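PDB 6ULY: amino acid adenylation domain-containing protein from Bacillus stratosphericus LAMA 585, which probably activates an alpha-keto acid as its acyl adenylate, serving as the first adenylation domain of a depsipeptide-forming nonribosomal peptide synthetase. Local coordinates for residues W437-D442 with G455-M460. Numbering follows the deposited sequence.
Sequences WFHTGD and GREKDM. With QA7 (5'-O-{(S)-hydroxy[(4-methyl-2-oxopentanoyl)oxy]phosphoryl}adenosine), chain C; SO4 (sulfate ion), chain K.
A very short hydrogen bond joins H439 to E457: NE2 of the imidazole lies 2.4 Å from OE2, too close for the exact length to be trusted, with the N-H...O angle bent to 141°. OE2 sits at the ring edge, near its plane, while the carboxylate is turned 76° against the ring. With CG anti to the backbone N (chi1 -163°), H439 reaches across to E457, whose CG passes G441 O at 3.3 Å. A sulfate, probably from the crystallisation liquor, accepts a weak bond from H439 NE2 and is also held by R409 and H399 of the same chain and by K112 of the second subunit. The contact lies on the antiparallel hairpin 438-447/450-456, at the edge of a five-stranded sheet in this ANL-superfamily adenylation domain; E457 opens a type I turn to M460. D442 and R456 form a non-hydrogen-bonded pair, and E457 N donates to G441 O at 2.8 Å. In the TGD sequence T440-G441-D442, the aspartate accepts from both ribose hydroxyls, as in other ANL adenylation enzymes: QA7 O27 donates to OD2 at 2.7 Å, and O26 to OD1 over a very short distance of uncertain length. R456 packs CG against D442 OD1, then bends at chi3, directing NE and NH2 side-on to D459 OD2.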
ATOM      1  N   TRP A 437      -9.729 -15.345  13.320  1.00 46.38           N
ATOM      2  CA  TRP A 437      -9.931 -15.393  11.877  1.00 47.15           C
ATOM      3  C   TRP A 437      -8.900 -14.517  11.178  1.00 48.75           C
ATOM      4  O   TRP A 437      -8.863 -13.302  11.394  1.00 41.78           O
ATOM      5  CB  TRP A 437     -11.346 -14.949  11.510  1.00 48.35           C
ATOM      6  CG  TRP A 437     -12.377 -15.957  11.880  1.00 51.59           C
ATOM      7  CD1 TRP A 437     -13.274 -15.875  12.902  1.00 54.69           C
ATOM      8  CD2 TRP A 437     -12.614 -17.215  11.235  1.00 46.33           C
ATOM      9  NE1 TRP A 437     -14.059 -17.001  12.933  1.00 56.16           N
ATOM     10  CE2 TRP A 437     -13.674 -17.839  11.921  1.00 45.94           C
ATOM     11  CE3 TRP A 437     -12.034 -17.871  10.142  1.00 40.44           C
ATOM     12  CZ2 TRP A 437     -14.170 -19.087  11.551  1.00 45.97           C
ATOM     13  CZ3 TRP A 437     -12.527 -19.112   9.779  1.00 40.74           C
ATOM     14  CH2 TRP A 437     -13.584 -19.707  10.481  1.00 45.29           C
ATOM     15  N   PHE A 438      -8.075 -15.141  10.332  1.00 40.63           N
ATOM     16  CA  PHE A 438      -7.092 -14.421   9.535  1.00 41.72           C
ATOM     17  C   PHE A 438      -7.722 -13.985   8.219  1.00 38.75           C
ATOM     18  O   PHE A 438      -8.291 -14.806   7.493  1.00 42.25           O
ATOM     19  CB  PHE A 438      -5.854 -15.277   9.258  1.00 42.64           C
ATOM     20  CG  PHE A 438      -4.897 -14.632   8.307  1.00 39.93           C
ATOM     21  CD1 PHE A 438      -3.946 -13.739   8.764  1.00 43.10           C
ATOM     22  CD2 PHE A 438      -4.974 -14.885   6.948  1.00 41.65           C
ATOM     23  CE1 PHE A 438      -3.071 -13.127   7.886  1.00 44.74           C
ATOM     24  CE2 PHE A 438      -4.101 -14.275   6.065  1.00 46.01           C
ATOM     25  CZ  PHE A 438      -3.151 -13.395   6.535  1.00 42.24           C
ATOM     26  N   HIS A 439      -7.601 -12.698   7.912  1.00 45.09           N
ATOM     27  CA  HIS A 439      -8.205 -12.106   6.725  1.00 45.68           C
ATOM     28  C   HIS A 439      -7.228 -12.213   5.562  1.00 40.39           C
ATOM     29  O   HIS A 439      -6.153 -11.605   5.592  1.00 40.02           O
ATOM     30  CB  HIS A 439      -8.568 -10.645   6.991  1.00 50.54           C
ATOM     31  CG  HIS A 439      -9.539 -10.071   6.009  1.00 58.65           C
ATOM     32  ND1 HIS A 439     -10.893 -10.321   6.070  1.00 63.48           N
ATOM     33  CD2 HIS A 439      -9.356  -9.249   4.948  1.00 60.83           C
ATOM     34  CE1 HIS A 439     -11.502  -9.682   5.087  1.00 66.92           C
ATOM     35  NE2 HIS A 439     -10.592  -9.024   4.391  1.00 70.96           N
ATOM     36  N   THR A 440      -7.604 -12.980   4.536  1.00 44.20           N
ATOM     37  CA  THR A 440      -6.677 -13.282   3.452  1.00 44.35           C
ATOM     38  C   THR A 440      -6.578 -12.152   2.441  1.00 45.38           C
ATOM     39  O   THR A 440      -5.530 -11.985   1.808  1.00 48.65           O
ATOM     40  CB  THR A 440      -7.105 -14.554   2.720  1.00 41.85           C
ATOM     41  OG1 THR A 440      -8.385 -14.344   2.108  1.00 41.17           O
ATOM     42  CG2 THR A 440      -7.177 -15.734   3.680  1.00 42.60           C
ATOM     43  N   GLY A 441      -7.639 -11.373   2.277  1.00 45.02           N
ATOM     44  CA  GLY A 441      -7.728 -10.454   1.168  1.00 40.53           C
ATOM     45  C   GLY A 441      -8.204 -11.079  -0.124  1.00 42.10           C
ATOM     46  O   GLY A 441      -8.330 -10.367  -1.128  1.00 41.10           O
ATOM     47  N   ASP A 442      -8.475 -12.381  -0.131  1.00 43.12           N
ATOM     48  CA  ASP A 442      -8.916 -13.096  -1.317  1.00 41.32           C
ATOM     49  C   ASP A 442     -10.432 -13.242  -1.318  1.00 42.05           C
ATOM     50  O   ASP A 442     -11.072 -13.300  -0.266  1.00 49.42           O
ATOM     51  CB  ASP A 442      -8.271 -14.482  -1.388  1.00 43.70           C
ATOM     52  CG  ASP A 442      -6.766 -14.415  -1.522  1.00 43.83           C
ATOM     53  OD1 ASP A 442      -6.279 -13.648  -2.379  1.00 47.89           O
ATOM     54  OD2 ASP A 442      -6.070 -15.119  -0.765  1.00 51.01           O
ATOM     55  N   GLY A 455     -11.170 -14.117  -6.868  1.00 48.28           N
ATOM     56  CA  GLY A 455     -10.541 -12.824  -7.043  1.00 49.26           C
ATOM     57  C   GLY A 455      -9.914 -12.352  -5.746  1.00 49.84           C
ATOM     58  O   GLY A 455      -9.755 -13.119  -4.793  1.00 47.06           O
ATOM     59  N   ARG A 456      -9.559 -11.068  -5.736  1.00 53.52           N
ATOM     60  CA  ARG A 456      -8.917 -10.432  -4.596  1.00 55.81           C
ATOM     61  C   ARG A 456      -9.620  -9.117  -4.289  1.00 60.16           C
ATOM     62  O   ARG A 456     -10.265  -8.519  -5.152  1.00 63.24           O
ATOM     63  CB  ARG A 456      -7.428 -10.166  -4.854  1.00 64.73           C
ATOM     64  CG  ARG A 456      -6.584 -11.418  -5.021  1.00 64.61           C
ATOM     65  CD  ARG A 456      -5.143 -11.065  -5.341  1.00 70.45           C
ATOM     66  NE  ARG A 456      -5.032 -10.374  -6.623  1.00 95.91           N
ATOM     67  CZ  ARG A 456      -3.919  -9.808  -7.079  1.00107.60           C
ATOM     68  NH1 ARG A 456      -2.806  -9.840  -6.358  1.00113.52           N
ATOM     69  NH2 ARG A 456      -3.922  -9.204  -8.259  1.00110.92           N
ATOM     70  N   GLU A 457      -9.479  -8.669  -3.039  1.00 59.50           N
ATOM     71  CA  GLU A 457     -10.064  -7.391  -2.648  1.00 62.68           C
ATOM     72  C   GLU A 457      -9.377  -6.232  -3.361  1.00 69.80           C
ATOM     73  O   GLU A 457     -10.043  -5.300  -3.825  1.00 65.34           O
ATOM     74  CB  GLU A 457      -9.976  -7.208  -1.134  1.00 62.51           C
ATOM     75  CG  GLU A 457     -10.726  -8.253  -0.330  1.00 62.87           C
ATOM     76  CD  GLU A 457     -11.049  -7.774   1.072  1.00 66.75           C
ATOM     77  OE1 GLU A 457     -11.553  -6.641   1.209  1.00 83.96           O
ATOM     78  OE2 GLU A 457     -10.789  -8.524   2.036  1.00 64.99           O
ATOM     79  N   LYS A 458      -8.045  -6.273  -3.458  0.92 69.23           N
ATOM     80  CA  LYS A 458      -7.323  -5.231  -4.177  0.92 71.56           C
ATOM     81  C   LYS A 458      -7.702  -5.195  -5.650  0.92 73.30           C
ATOM     82  O   LYS A 458      -7.479  -4.176  -6.312  0.92 74.42           O
ATOM     83  CB  LYS A 458      -5.813  -5.437  -4.025  0.92 67.41           C
ATOM     84  CG  LYS A 458      -5.286  -6.723  -4.649  0.92 82.13           C
ATOM     85  CD  LYS A 458      -3.774  -6.844  -4.500  0.92 81.94           C
ATOM     86  CE  LYS A 458      -3.389  -7.589  -3.229  0.92 92.35           C
ATOM     87  NZ  LYS A 458      -1.909  -7.683  -3.059  0.92 98.50           N
ATOM     88  N   ASP A 459      -8.271  -6.278  -6.173  0.82 69.16           N
ATOM     89  CA  ASP A 459      -8.708  -6.353  -7.566  0.82 75.67           C
ATOM     90  C   ASP A 459     -10.156  -5.923  -7.732  0.82 77.90           C
ATOM     91  O   ASP A 459     -10.893  -6.492  -8.540  0.82 74.30           O
ATOM     92  CB  ASP A 459      -8.501  -7.770  -8.093  0.82 72.78           C
ATOM     93  CG  ASP A 459      -7.035  -8.143  -8.205  0.82 78.65           C
ATOM     94  OD1 ASP A 459      -6.176  -7.289  -7.897  0.82 78.80           O
ATOM     95  OD2 ASP A 459      -6.740  -9.289  -8.605  0.82 83.09           O
ATOM     96  N   MET A 460     -10.590  -4.920  -6.973  1.00 84.90           N
ATOM     97  CA  MET A 460     -11.946  -4.395  -7.041  1.00 82.18           C
ATOM     98  C   MET A 460     -11.906  -2.957  -7.541  1.00 96.03           C
ATOM     99  O   MET A 460     -11.048  -2.172  -7.125  1.00 99.99           O
ATOM    100  CB  MET A 460     -12.635  -4.455  -5.667  1.00 76.45           C
ATOM    101  CG  MET A 460     -12.911  -5.869  -5.166  1.00 73.82           C
ATOM    102  SD  MET A 460     -13.999  -5.938  -3.721  1.00 79.80           S
ATOM    103  CE  MET A 460     -13.045  -5.021  -2.511  1.00 76.01           C
TER
HETATM  104  C01 QA7 C 701      -0.154 -23.333  -2.582  1.00 44.33           C
HETATM  105  C02 QA7 C 701       1.010 -22.431  -2.409  1.00 40.95           C
HETATM  106  C03 QA7 C 701       1.899 -22.936  -1.305  1.00 43.30           C
HETATM  107  C04 QA7 C 701       0.426 -21.062  -2.270  1.00 43.01           C
HETATM  108  C05 QA7 C 701       1.039 -20.135  -1.270  1.00 44.10           C
HETATM  109  C06 QA7 C 701       1.442 -18.762  -1.699  1.00 42.01           C
HETATM  110  C10 QA7 C 701      -0.439 -15.859  -1.405  1.00 43.28           C
HETATM  111  C11 QA7 C 701      -1.382 -15.339  -2.261  1.00 47.53           C
HETATM  112  C12 QA7 C 701      -2.834 -15.684  -1.723  1.00 49.13           C
HETATM  113  C13 QA7 C 701      -3.524 -15.723  -2.733  1.00 49.35           C
HETATM  114  C14 QA7 C 701      -2.543 -16.165  -3.979  1.00 50.13           C
HETATM  115  C16 QA7 C 701      -2.237 -18.522  -3.837  1.00 47.33           C
HETATM  116  C18 QA7 C 701      -3.727 -19.247  -5.178  1.00 44.48           C
HETATM  117  C19 QA7 C 701      -4.608 -19.948  -5.995  1.00 39.75           C
HETATM  118  C21 QA7 C 701      -5.525 -18.029  -6.670  1.00 45.70           C
HETATM  119  C23 QA7 C 701      -3.807 -17.920  -5.168  1.00 44.86           C
HETATM  120  N15 QA7 C 701      -2.855 -17.492  -4.329  1.00 45.42           N
HETATM  121  N17 QA7 C 701      -2.754 -19.603  -4.342  1.00 46.52           N
HETATM  122  N20 QA7 C 701      -5.476 -19.312  -6.703  1.00 47.49           N
HETATM  123  N22 QA7 C 701      -4.733 -17.331  -5.940  1.00 47.65           N
HETATM  124  N24 QA7 C 701      -4.551 -21.346  -6.018  1.00 43.04           N
HETATM  125  O07 QA7 C 701       1.885 -17.833  -0.827  1.00 48.97           O
HETATM  126  O09 QA7 C 701       0.847 -15.560  -1.799  1.00 48.93           O
HETATM  127  O25 QA7 C 701      -1.360 -16.051  -3.577  1.00 45.76           O
HETATM  128  O26 QA7 C 701      -4.057 -14.461  -3.178  1.00 51.27           O
HETATM  129  O27 QA7 C 701      -3.395 -14.776  -0.663  1.00 49.27           O
HETATM  130  O28 QA7 C 701       3.308 -16.087  -1.643  1.00 59.20           O
HETATM  131  O29 QA7 C 701       2.127 -15.669   0.206  1.00 42.14           O
HETATM  132  O30 QA7 C 701       1.368 -18.508  -2.794  1.00 45.83           O
HETATM  133  O31 QA7 C 701       1.151 -20.466  -0.191  1.00 46.39           O
HETATM  134  P08 QA7 C 701       2.035 -16.270  -1.054  1.00 53.97           P
HETATM  135  S   SO4 K 709     -12.356  -5.776   4.580  1.00101.01           S
HETATM  136  O1  SO4 K 709     -11.878  -5.699   5.951  1.00 93.80           O
HETATM  137  O2  SO4 K 709     -13.120  -4.599   4.256  1.00113.76           O
HETATM  138  O3  SO4 K 709     -13.189  -6.938   4.395  1.00 89.01           O
HETATM  139  O4  SO4 K 709     -11.226  -5.868   3.705  1.00 83.61           O